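Local structure of Alr1585 protein (5C2I) at residues Arg358-Ile362 with Asn395-Met400; Asn335-Ala341 with Ala353-Glu357; Ser206-Phe210 with Pro230-Ser236. The protein is a haem-containing DyP-type (dye-decolorizing) peroxidase that probably uses hydrogen peroxide to oxidise dyes and related substrates. The protein carries 1 engineered substitution. One frame throughout, in Å; residues are numbered along the deposited sequence.

Overall arrangement
Followed from the N terminus, the contacts come in series, neither nesting nor crossing. Interaction 3 comes first: residues 206-210 meet 230-236 and close a loop around helix 212-221. Interaction 2 follows, joining 335-341 to helix 350-358 across a short excursion that holds the end of helix 339-343 and the start of helix 350-358. Interaction 1 starts one residue later, as 358-362 leaves helix 350-358, and closes over strands 363-369 and 383-390 onto the start of helix 397-405. Interactions 1 and 3 also touch directly: Gln396 NE2 lies 2.8 Å from Ser236 O, and Arg361 NH1 3.0 Å from Lys231 O, both probable hydrogen bonds. All three reach the haem, through its vinyl side (interaction 1) or its propionates (interactions 2 and 3).

Interaction 1 of 3, residues Arg358-Ile362 with Asn395-Met400; sequences RGHRI and NQFNFM. With HEM (protoporphyrin IX containing Fe), chain E; EDO (1,2-ethanediol), chain G.
A type I beta turn, Arg358 to Arg361, takes the chain off helix 350-358 and sets it against the N-terminal end of helix 397-405, with His360 and Gln396 in register (CA to CA 4.4 Å). Arg358 O accepts twice from Arg361, from N at 3.3 Å and from NE at 3.0 Å; Arg361 NH1 donates to Lys231 O. His360 (chi1 m, chi2 -62°) gives its ND1 proton to Asn395 O at 2.7 Å, and its ring stacks face-to-face on Phe399 (chi1 t), centroids 3.7 Å apart and planes at 8°. Trp404 meets both rings. Gln396, the N-cap residue (phi/psi -116/-101, side chain m, t), sends NE2 to Arg361 O at 2.7 Å and also to Ser236 O; Gln396 O receives Met400 N at 2.9 Å. A 1,2-ethanediol, probably from the crystallisation liquor, bridges Gly359 O (2.6 Å from its O2), Asn395 ND2 (3.1 Å from its O1) and Gln396 OE1 (2.8 Å from its O1). His360 O is left without a partner beyond a CA-H...O contact from Gln396 CA at 3.5 Å. Toward the haem the contact turns apolar: Ile362 CD1 lies 3.9 Å from Met400 SD, which is 3.6 Å from vinyl carbon CAC, while Phe397 CE1 is 3.5 Å from CBC. Side-chain donors meeting backbone carbonyls thus hold the turn on the helix start, while uncharged groups line this vinyl side of the haem pocket.

Interaction 2 of 3, residues Asn335-Ala341 with Ala353-Glu357; sequences NPRGDTA and AFKEE. With HEM (protoporphyrin IX containing Fe), chain E.
A buried glutamate from one helix holds the N-terminal end of another: Glu357, in helix 350-358, extends its carboxylate (chi1 and chi2 t, chi3 -72°) to the start of helix 339-343, just after a haem-binding turn. Asn335 leaves the preceding helix at phi/psi -138/91; with chi1 t its ND2 donates to propionate atom O2D of the haem at 2.9 Å, while its OD1 accepts from Arg337 N at 3.0 Å, an Asx turn. Pro336 opens a type I' beta turn that ends at Asp339, where Asp339 N bonds Pro336 O at 3.0 Å. Pro336 CB is 3.8 Å from Glu357 OE2. The CA-to-CB bond of Arg337 (phi/psi 43/42, side chain m, t, t) points away from segment 353-357, and its NH2 bonds haem O1D at 2.9 Å; its NH1 is held by Phe314 O, and NH2 also reaches Asn312 OD1. Gly338, the N-cap residue at 110/-13, where a CB would jam against the preceding carbonyl, donates N to Glu357 OE2 at 2.7 Å, and Phe354 CE1 lies 3.5 Å from Gly338 N. Asp339 turns away, salt-bridged to Arg332 and Arg342. Thr340 (chi1 p) gives both N (3.0 Å) and OG1 (2.6 Å) to Glu357 OE1. Ala341 closes the helix pair, its CA 4.9 Å from Ala353 CA and its CB 3.8 Å from Ala353 CB and 4.0 Å from Phe354 CB. Two waters complete the polar seam: one joins Thr340 OG1 to Ala353 O, and the other donates to Asn335 OD1 and Glu357 OE2, each at 2.8 Å.

Interaction 3 of 3, residues Ser206-Phe210 with Pro230-Ser236; sequences SQPLF and PKAPLDS. With HEM (protoporphyrin IX containing Fe), chain E.
Two loops are pinned by a single beta bridge in the parallel hydrogen-bonding pattern, Leu209 with Lys231, CA to CA 4.6 Å. Leu209 N donates to Pro230 O at 2.9 Å, and Ala232 N to Leu209 O at 3.2 Å, so one residue of 206-210 spans the peptides on both sides of Lys231. Extended backbone angles at Leu209 (-117/144) and Lys231 (-62/152) allow this, but Phe210 (-132/-40) then bends away and no second bridge follows. Two CA-H...O contacts reinforce the same carbonyls: Pro208 CA to Pro230 O at 3.3 Å and Lys231 CA to Leu209 O at 3.5 Å. Apolar contacts surround the bridge. Leu209 CD1 (side chain m, t) lies 3.6 Å from Pro230 CG; Pro208 CB is 3.8 Å from Ala232 CB; Phe210 (chi1 m) swings its ring end in, with CE1 3.7 Å from Ala232 CB and CD1 4.1 Å from Leu234 CD2. Within 230-236, a short 3-10 segment, 234-236, is tied back as Ser236 N (3.0 Å) and OG (2.7 Å, chi1 p) both donate to Pro233 O, which sits near the Phe210 ring edge. The haem is met at the other end of 206-210: Ser206 N bonds O1A at 3.0 Å and Ser206 OG bonds O2D at 2.6 Å, touching both propionates. Leu209 rests on helix 212-221, which the two loops bracket, while Pro208 and Phe210 pack on Thr363 at the start of strand 363-369, whose Arg364 donates from NH2 to Ser206 O and accepts at O from Gln207 NE2.

Interaction 1 of 3, residues Arg358-Ile362 with Asn395-Met400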
# COMPACT_ATOMS: atom_id res chain seq x y z
N ARG A 358 13.41 -41.69 -2.09
CA ARG A 358 13.73 -40.33 -2.55
C ARG A 358 13.65 -40.18 -4.07
O ARG A 358 13.48 -39.08 -4.59
CB ARG A 358 15.10 -39.88 -2.01
CG ARG A 358 15.14 -39.65 -0.51
CD ARG A 358 16.58 -39.64 0.03
NE ARG A 358 17.40 -38.62 -0.61
CZ ARG A 358 17.43 -37.32 -0.29
NH1 ARG A 358 16.71 -36.85 0.71
NH2 ARG A 358 18.23 -36.50 -0.96
N GLY A 359 13.76 -41.31 -4.80
CA GLY A 359 13.71 -41.30 -6.25
C GLY A 359 12.32 -41.02 -6.78
O GLY A 359 12.16 -40.71 -7.97
N HIS A 360 11.30 -41.07 -5.91
CA HIS A 360 9.93 -40.76 -6.29
C HIS A 360 9.57 -39.29 -6.20
O HIS A 360 8.44 -38.92 -6.57
CB HIS A 360 8.92 -41.57 -5.47
CG HIS A 360 9.13 -43.04 -5.51
ND1 HIS A 360 9.05 -43.79 -6.67
CD2 HIS A 360 9.50 -43.91 -4.53
CE1 HIS A 360 9.30 -45.06 -6.40
NE2 HIS A 360 9.60 -45.15 -5.11
N ARG A 361 10.47 -38.44 -5.74
CA ARG A 361 10.17 -37.02 -5.54
C ARG A 361 9.81 -36.34 -6.86
O ARG A 361 10.27 -36.74 -7.93
CB ARG A 361 11.38 -36.29 -4.92
CG ARG A 361 11.63 -36.56 -3.43
CD ARG A 361 12.87 -35.82 -2.90
NE ARG A 361 14.10 -36.41 -3.44
CZ ARG A 361 15.32 -35.87 -3.28
NH1 ARG A 361 15.47 -34.74 -2.61
NH2 ARG A 361 16.38 -36.46 -3.81
N ILE A 362 9.07 -35.25 -6.74
CA ILE A 362 8.71 -34.41 -7.87
C ILE A 362 9.15 -32.96 -7.61
O ILE A 362 9.28 -32.53 -6.47
CB ILE A 362 7.20 -34.42 -8.12
CG1 ILE A 362 6.42 -33.97 -6.88
CG2 ILE A 362 6.74 -35.81 -8.58
CD1 ILE A 362 4.94 -33.66 -7.17
N ASN A 395 7.34 -43.42 -12.23
CA ASN A 395 8.03 -43.55 -10.96
C ASN A 395 7.95 -42.32 -10.03
O ASN A 395 8.25 -42.40 -8.84
CB ASN A 395 9.49 -43.86 -11.19
CG ASN A 395 10.16 -44.35 -9.92
OD1 ASN A 395 9.75 -45.34 -9.36
ND2 ASN A 395 11.18 -43.64 -9.46
N GLN A 396 7.48 -41.19 -10.56
CA GLN A 396 7.44 -39.93 -9.79
C GLN A 396 5.98 -39.47 -9.61
O GLN A 396 5.30 -40.06 -8.79
CB GLN A 396 8.44 -38.90 -10.36
CG GLN A 396 9.85 -39.47 -10.15
CD GLN A 396 10.99 -38.71 -10.84
OE1 GLN A 396 11.39 -39.05 -11.96
NE2 GLN A 396 11.49 -37.68 -10.18
N PHE A 397 5.47 -38.50 -10.36
CA PHE A 397 4.09 -38.08 -10.11
C PHE A 397 3.08 -39.25 -10.03
O PHE A 397 2.26 -39.28 -9.10
CB PHE A 397 3.57 -37.05 -11.11
CG PHE A 397 2.11 -36.82 -10.98
CD1 PHE A 397 1.63 -35.97 -9.99
CD2 PHE A 397 1.20 -37.51 -11.76
CE1 PHE A 397 0.24 -35.83 -9.80
CE2 PHE A 397 -0.15 -37.36 -11.58
CZ PHE A 397 -0.63 -36.51 -10.59
N ASN A 398 3.03 -40.12 -11.04
CA ASN A 398 2.00 -41.16 -11.03
C ASN A 398 2.12 -42.06 -9.81
O ASN A 398 1.11 -42.52 -9.25
CB ASN A 398 2.02 -42.02 -12.30
CG ASN A 398 1.29 -41.37 -13.47
OD1 ASN A 398 1.02 -40.17 -13.49
ND2 ASN A 398 0.98 -42.18 -14.47
N PHE A 399 3.37 -42.37 -9.45
CA PHE A 399 3.68 -43.19 -8.27
C PHE A 399 3.19 -42.52 -6.99
O PHE A 399 2.51 -43.14 -6.19
CB PHE A 399 5.18 -43.45 -8.22
CG PHE A 399 5.59 -44.55 -7.30
CD1 PHE A 399 5.72 -44.32 -5.93
CD2 PHE A 399 5.91 -45.82 -7.80
CE1 PHE A 399 6.12 -45.35 -5.08
CE2 PHE A 399 6.33 -46.83 -6.95
CZ PHE A 399 6.39 -46.61 -5.57
N MET A 400 3.49 -41.22 -6.86
CA MET A 400 3.15 -40.47 -5.69
C MET A 400 1.61 -40.44 -5.50
O MET A 400 1.11 -40.70 -4.39
CB MET A 400 3.73 -39.09 -5.78
CG MET A 400 3.59 -38.23 -4.56
SD MET A 400 4.47 -36.67 -4.75
CE MET A 400 6.15 -37.23 -4.55
CHA HEM E . 3.54 -30.19 -0.25
CHB HEM E . -0.82 -28.24 -0.92
CHC HEM E . -1.52 -31.18 -4.71
CHD HEM E . 2.73 -33.26 -3.84
C1A HEM E . 2.40 -29.41 -0.09
C2A HEM E . 2.20 -28.46 0.95
C3A HEM E . 0.98 -27.92 0.76
C4A HEM E . 0.44 -28.51 -0.40
CMA HEM E . 0.31 -26.84 1.57
CAA HEM E . 3.17 -28.09 2.08
CBA HEM E . 4.20 -26.99 1.81
CGA HEM E . 5.09 -27.42 0.68
O1A HEM E . 6.09 -28.17 0.86
O2A HEM E . 4.81 -27.03 -0.46
C1B HEM E . -1.36 -28.86 -2.05
C2B HEM E . -2.63 -28.53 -2.63
C3B HEM E . -2.81 -29.30 -3.69
C4B HEM E . -1.64 -30.18 -3.73
CMB HEM E . -3.54 -27.46 -2.12
CAB HEM E . -3.89 -29.34 -4.70
CBB HEM E . -4.70 -28.31 -4.99
C1C HEM E . -0.43 -32.06 -4.78
C2C HEM E . -0.33 -33.15 -5.62
C3C HEM E . 0.88 -33.75 -5.35
C4C HEM E . 1.50 -32.99 -4.36
CMC HEM E . -1.29 -33.60 -6.68
CAC HEM E . 1.46 -34.97 -5.91
CBC HEM E . 0.84 -36.03 -6.38
C1D HEM E . 3.31 -32.47 -2.85
C2D HEM E . 4.67 -32.73 -2.38
C3D HEM E . 4.88 -31.92 -1.36
C4D HEM E . 3.64 -31.12 -1.25
CMD HEM E . 5.66 -33.75 -2.91
CAD HEM E . 6.16 -31.80 -0.57
CBD HEM E . 6.26 -32.79 0.59
CGD HEM E . 7.57 -32.63 1.28
O1D HEM E . 7.53 -32.42 2.49
O2D HEM E . 8.69 -32.70 0.67
NA HEM E . 1.29 -29.49 -0.87
NB HEM E . -0.87 -29.88 -2.69
NC HEM E . 0.64 -32.01 -3.94
ND HEM E . 2.70 -31.55 -2.10
FE HEM E . 0.96 -30.76 -2.37
C1 EDO G . 13.74 -41.73 -11.68
O1 EDO G . 12.31 -41.67 -11.55
C2 EDO G . 14.53 -41.63 -10.37
O2 EDO G . 14.23 -40.51 -9.54
O HOH W 1 1.75 -29.29 -4.01

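Interaction 2 of 3, residues Asn335-Ala341 with Ala353-Glu357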
# COMPACT_ATOMS: atom_id res chain seq x y z
N ASN A 335 5.83 -37.16 0.94
CA ASN A 335 7.23 -37.27 1.25
C ASN A 335 7.41 -37.96 2.59
O ASN A 335 7.38 -37.33 3.65
CB ASN A 335 7.96 -35.94 1.24
CG ASN A 335 9.47 -36.13 1.47
OD1 ASN A 335 9.93 -37.26 1.71
ND2 ASN A 335 10.22 -35.04 1.45
N PRO A 336 7.55 -39.29 2.55
CA PRO A 336 7.58 -40.03 3.81
C PRO A 336 8.85 -39.80 4.65
O PRO A 336 8.91 -40.30 5.78
CB PRO A 336 7.47 -41.50 3.35
CG PRO A 336 6.81 -41.45 2.01
CD PRO A 336 7.35 -40.18 1.39
N ARG A 337 9.85 -39.12 4.08
CA ARG A 337 11.14 -38.85 4.72
C ARG A 337 11.72 -40.05 5.48
O ARG A 337 12.24 -39.91 6.60
CB ARG A 337 11.04 -37.62 5.66
CG ARG A 337 10.57 -36.39 4.91
CD ARG A 337 10.66 -35.12 5.73
NE ARG A 337 10.11 -34.01 4.95
CZ ARG A 337 10.59 -32.77 4.86
NH1 ARG A 337 11.68 -32.38 5.53
NH2 ARG A 337 9.92 -31.88 4.12
N GLY A 338 11.62 -41.22 4.87
CA GLY A 338 12.13 -42.45 5.48
C GLY A 338 11.13 -43.47 5.96
O GLY A 338 11.53 -44.61 6.30
N ASP A 339 9.84 -43.11 6.06
CA ASP A 339 8.84 -44.10 6.58
C ASP A 339 8.88 -45.40 5.79
O ASP A 339 8.71 -46.47 6.37
CB ASP A 339 7.38 -43.59 6.53
CG ASP A 339 7.05 -42.61 7.62
OD1 ASP A 339 7.75 -42.54 8.67
OD2 ASP A 339 6.06 -41.86 7.42
N THR A 340 9.08 -45.34 4.47
CA THR A 340 9.03 -46.58 3.65
C THR A 340 10.28 -47.44 3.85
O THR A 340 10.23 -48.68 3.77
CB THR A 340 8.82 -46.35 2.14
OG1 THR A 340 10.02 -45.82 1.54
CG2 THR A 340 7.63 -45.44 1.87
N ALA A 341 11.39 -46.78 4.18
CA ALA A 341 12.64 -47.45 4.44
C ALA A 341 12.65 -48.16 5.79
O ALA A 341 13.31 -49.17 5.95
CB ALA A 341 13.80 -46.46 4.33
N ALA A 353 16.85 -48.44 0.54
CA ALA A 353 15.42 -48.22 0.49
C ALA A 353 15.08 -46.70 0.55
O ALA A 353 14.18 -46.26 -0.11
CB ALA A 353 14.71 -48.97 1.61
N PHE A 354 15.81 -45.94 1.37
CA PHE A 354 15.62 -44.50 1.45
C PHE A 354 15.99 -43.82 0.12
O PHE A 354 15.28 -42.93 -0.34
CB PHE A 354 16.40 -43.95 2.64
CG PHE A 354 16.11 -42.50 2.98
CD1 PHE A 354 14.86 -41.96 2.86
CD2 PHE A 354 17.15 -41.71 3.51
CE1 PHE A 354 14.60 -40.65 3.20
CE2 PHE A 354 16.90 -40.38 3.83
CZ PHE A 354 15.62 -39.87 3.71
N LYS A 355 17.08 -44.26 -0.52
CA LYS A 355 17.45 -43.71 -1.84
C LYS A 355 16.31 -43.96 -2.84
O LYS A 355 15.94 -43.09 -3.60
CB LYS A 355 18.77 -44.29 -2.35
CG LYS A 355 19.98 -43.67 -1.70
CD LYS A 355 21.26 -44.05 -2.43
CE LYS A 355 22.45 -43.60 -1.59
NZ LYS A 355 22.84 -44.61 -0.59
N GLU A 356 15.76 -45.16 -2.82
CA GLU A 356 14.66 -45.52 -3.69
C GLU A 356 13.43 -44.67 -3.39
O GLU A 356 12.78 -44.16 -4.29
CB GLU A 356 14.36 -47.01 -3.49
CG GLU A 356 13.58 -47.63 -4.60
CD GLU A 356 13.39 -49.12 -4.36
OE1 GLU A 356 14.43 -49.85 -4.29
OE2 GLU A 356 12.22 -49.55 -4.23
N GLU A 357 13.10 -44.53 -2.10
CA GLU A 357 12.00 -43.64 -1.69
C GLU A 357 12.19 -42.22 -2.24
O GLU A 357 11.26 -41.59 -2.76
CB GLU A 357 11.88 -43.59 -0.18
CG GLU A 357 10.69 -42.82 0.33
CD GLU A 357 10.75 -42.57 1.81
OE1 GLU A 357 10.57 -43.55 2.57
OE2 GLU A 357 11.05 -41.41 2.20
CHA HEM E . 3.54 -30.19 -0.25
CHB HEM E . -0.82 -28.24 -0.92
CHC HEM E . -1.52 -31.18 -4.71
CHD HEM E . 2.73 -33.26 -3.84
C1A HEM E . 2.40 -29.41 -0.09
C2A HEM E . 2.20 -28.46 0.95
C3A HEM E . 0.98 -27.92 0.76
C4A HEM E . 0.44 -28.51 -0.40
CMA HEM E . 0.31 -26.84 1.57
CAA HEM E . 3.17 -28.09 2.08
CBA HEM E . 4.20 -26.99 1.81
CGA HEM E . 5.09 -27.42 0.68
O1A HEM E . 6.09 -28.17 0.86
O2A HEM E . 4.81 -27.03 -0.46
C1B HEM E . -1.36 -28.86 -2.05
C2B HEM E . -2.63 -28.53 -2.63
C3B HEM E . -2.81 -29.30 -3.69
C4B HEM E . -1.64 -30.18 -3.73
CMB HEM E . -3.54 -27.46 -2.12
CAB HEM E . -3.89 -29.34 -4.70
CBB HEM E . -4.70 -28.31 -4.99
C1C HEM E . -0.43 -32.06 -4.78
C2C HEM E . -0.33 -33.15 -5.62
C3C HEM E . 0.88 -33.75 -5.35
C4C HEM E . 1.50 -32.99 -4.36
CMC HEM E . -1.29 -33.60 -6.68
CAC HEM E . 1.46 -34.97 -5.91
CBC HEM E . 0.84 -36.03 -6.38
C1D HEM E . 3.31 -32.47 -2.85
C2D HEM E . 4.67 -32.73 -2.38
C3D HEM E . 4.88 -31.92 -1.36
C4D HEM E . 3.64 -31.12 -1.25
CMD HEM E . 5.66 -33.75 -2.91
CAD HEM E . 6.16 -31.80 -0.57
CBD HEM E . 6.26 -32.79 0.59
CGD HEM E . 7.57 -32.63 1.28
O1D HEM E . 7.53 -32.42 2.49
O2D HEM E . 8.69 -32.70 0.67
NA HEM E . 1.29 -29.49 -0.87
NB HEM E . -0.87 -29.88 -2.69
NC HEM E . 0.64 -32.01 -3.94
ND HEM E . 2.70 -31.55 -2.10
FE HEM E . 0.96 -30.76 -2.37
O HOH W 2 11.70 -39.21 0.63
O HOH W 3 11.53 -47.40 -0.10
O HOH W 1 1.75 -29.29 -4.01

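Interaction 3 of 3, residues Ser206-Phe210 with Pro230-Ser236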
# COMPACT_ATOMS: atom_id res chain seq x y z
N SER A 206 8.99 -27.41 0.37
CA SER A 206 9.92 -28.55 0.24
C SER A 206 10.08 -28.99 -1.21
O SER A 206 9.13 -29.52 -1.83
CB SER A 206 9.42 -29.73 1.07
OG SER A 206 10.37 -30.78 1.01
N GLN A 207 11.28 -28.76 -1.74
CA GLN A 207 11.58 -29.07 -3.15
C GLN A 207 12.90 -29.82 -3.30
O GLN A 207 13.85 -29.56 -2.56
CB GLN A 207 11.67 -27.81 -3.97
CG GLN A 207 10.41 -26.98 -4.00
CD GLN A 207 9.54 -27.31 -5.19
OE1 GLN A 207 9.42 -28.47 -5.62
NE2 GLN A 207 8.95 -26.26 -5.75
N PRO A 208 12.97 -30.73 -4.27
CA PRO A 208 14.30 -31.13 -4.74
C PRO A 208 15.10 -29.93 -5.22
O PRO A 208 14.53 -29.08 -5.93
CB PRO A 208 14.00 -32.06 -5.92
CG PRO A 208 12.57 -32.41 -5.82
CD PRO A 208 11.89 -31.29 -5.10
N LEU A 209 16.37 -29.86 -4.86
CA LEU A 209 17.21 -28.72 -5.22
C LEU A 209 18.35 -29.17 -6.11
O LEU A 209 18.94 -30.24 -5.88
CB LEU A 209 17.77 -28.04 -3.97
CG LEU A 209 16.70 -27.60 -2.95
CD1 LEU A 209 17.38 -26.89 -1.78
CD2 LEU A 209 15.69 -26.67 -3.60
N PHE A 210 18.70 -28.30 -7.06
CA PHE A 210 19.71 -28.59 -8.08
C PHE A 210 20.75 -27.50 -8.26
O PHE A 210 21.92 -27.79 -8.40
CB PHE A 210 19.02 -28.82 -9.44
CG PHE A 210 17.96 -29.87 -9.39
CD1 PHE A 210 18.30 -31.21 -9.42
CD2 PHE A 210 16.63 -29.54 -9.29
CE1 PHE A 210 17.32 -32.19 -9.35
CE2 PHE A 210 15.66 -30.52 -9.21
CZ PHE A 210 16.02 -31.83 -9.27
N PRO A 230 17.67 -31.93 0.93
CA PRO A 230 16.78 -31.66 -0.18
C PRO A 230 17.42 -31.73 -1.59
O PRO A 230 16.72 -31.65 -2.58
CB PRO A 230 16.39 -30.21 0.07
CG PRO A 230 17.65 -29.62 0.60
CD PRO A 230 18.20 -30.69 1.54
N LYS A 231 18.72 -31.90 -1.67
CA LYS A 231 19.36 -32.06 -2.95
C LYS A 231 18.87 -33.30 -3.66
O LYS A 231 18.44 -34.28 -3.05
CB LYS A 231 20.88 -32.17 -2.78
CG LYS A 231 21.50 -30.87 -2.30
CD LYS A 231 23.03 -30.88 -2.26
CE LYS A 231 23.82 -31.69 -1.28
NZ LYS A 231 23.15 -31.95 -0.01
N ALA A 232 18.90 -33.26 -4.98
CA ALA A 232 18.52 -34.41 -5.81
C ALA A 232 19.46 -34.50 -7.01
O ALA A 232 19.99 -33.48 -7.47
CB ALA A 232 17.09 -34.28 -6.28
N PRO A 233 19.69 -35.73 -7.52
CA PRO A 233 20.56 -35.88 -8.69
C PRO A 233 19.85 -35.39 -9.93
O PRO A 233 18.62 -35.45 -10.00
CB PRO A 233 20.81 -37.38 -8.75
CG PRO A 233 19.62 -37.99 -8.12
CD PRO A 233 19.15 -37.01 -7.07
N LEU A 234 20.61 -34.98 -10.92
CA LEU A 234 20.03 -34.52 -12.17
C LEU A 234 19.16 -35.56 -12.86
O LEU A 234 18.20 -35.19 -13.48
CB LEU A 234 21.09 -33.99 -13.14
CG LEU A 234 21.73 -32.64 -12.75
CD1 LEU A 234 22.83 -32.34 -13.77
CD2 LEU A 234 20.72 -31.53 -12.73
N ASP A 235 19.49 -36.83 -12.71
CA ASP A 235 18.68 -37.88 -13.34
C ASP A 235 17.31 -38.12 -12.71
O ASP A 235 16.52 -38.91 -13.24
CB ASP A 235 19.47 -39.18 -13.53
CG ASP A 235 19.72 -39.92 -12.26
OD1 ASP A 235 19.33 -39.52 -11.17
OD2 ASP A 235 20.31 -40.99 -12.37
N SER A 236 17.00 -37.39 -11.63
CA SER A 236 15.67 -37.40 -11.07
C SER A 236 14.75 -36.37 -11.74
O SER A 236 13.54 -36.34 -11.48
CB SER A 236 15.67 -37.20 -9.56
OG SER A 236 15.99 -35.83 -9.32
CHA HEM E . 3.54 -30.19 -0.25
CHB HEM E . -0.82 -28.24 -0.92
CHC HEM E . -1.52 -31.18 -4.71
CHD HEM E . 2.73 -33.26 -3.84
C1A HEM E . 2.40 -29.41 -0.09
C2A HEM E . 2.20 -28.46 0.95
C3A HEM E . 0.98 -27.92 0.76
C4A HEM E . 0.44 -28.51 -0.40
CMA HEM E . 0.31 -26.84 1.57
CAA HEM E . 3.17 -28.09 2.08
CBA HEM E . 4.20 -26.99 1.81
CGA HEM E . 5.09 -27.42 0.68
O1A HEM E . 6.09 -28.17 0.86
O2A HEM E . 4.81 -27.03 -0.46
C1B HEM E . -1.36 -28.86 -2.05
C2B HEM E . -2.63 -28.53 -2.63
C3B HEM E . -2.81 -29.30 -3.69
C4B HEM E . -1.64 -30.18 -3.73
CMB HEM E . -3.54 -27.46 -2.12
CAB HEM E . -3.89 -29.34 -4.70
CBB HEM E . -4.70 -28.31 -4.99
C1C HEM E . -0.43 -32.06 -4.78
C2C HEM E . -0.33 -33.15 -5.62
C3C HEM E . 0.88 -33.75 -5.35
C4C HEM E . 1.50 -32.99 -4.36
CMC HEM E . -1.29 -33.60 -6.68
CAC HEM E . 1.46 -34.97 -5.91
CBC HEM E . 0.84 -36.03 -6.38
C1D HEM E . 3.31 -32.47 -2.85
C2D HEM E . 4.67 -32.73 -2.38
C3D HEM E . 4.88 -31.92 -1.36
C4D HEM E . 3.64 -31.12 -1.25
CMD HEM E . 5.66 -33.75 -2.91
CAD HEM E . 6.16 -31.80 -0.57
CBD HEM E . 6.26 -32.79 0.59
CGD HEM E . 7.57 -32.63 1.28
O1D HEM E . 7.53 -32.42 2.49
O2D HEM E . 8.69 -32.70 0.67
NA HEM E . 1.29 -29.49 -0.87
NB HEM E . -0.87 -29.88 -2.69
NC HEM E . 0.64 -32.01 -3.94
ND HEM E . 2.70 -31.55 -2.10
FE HEM E . 0.96 -30.76 -2.37
O HOH W 1 1.75 -29.29 -4.01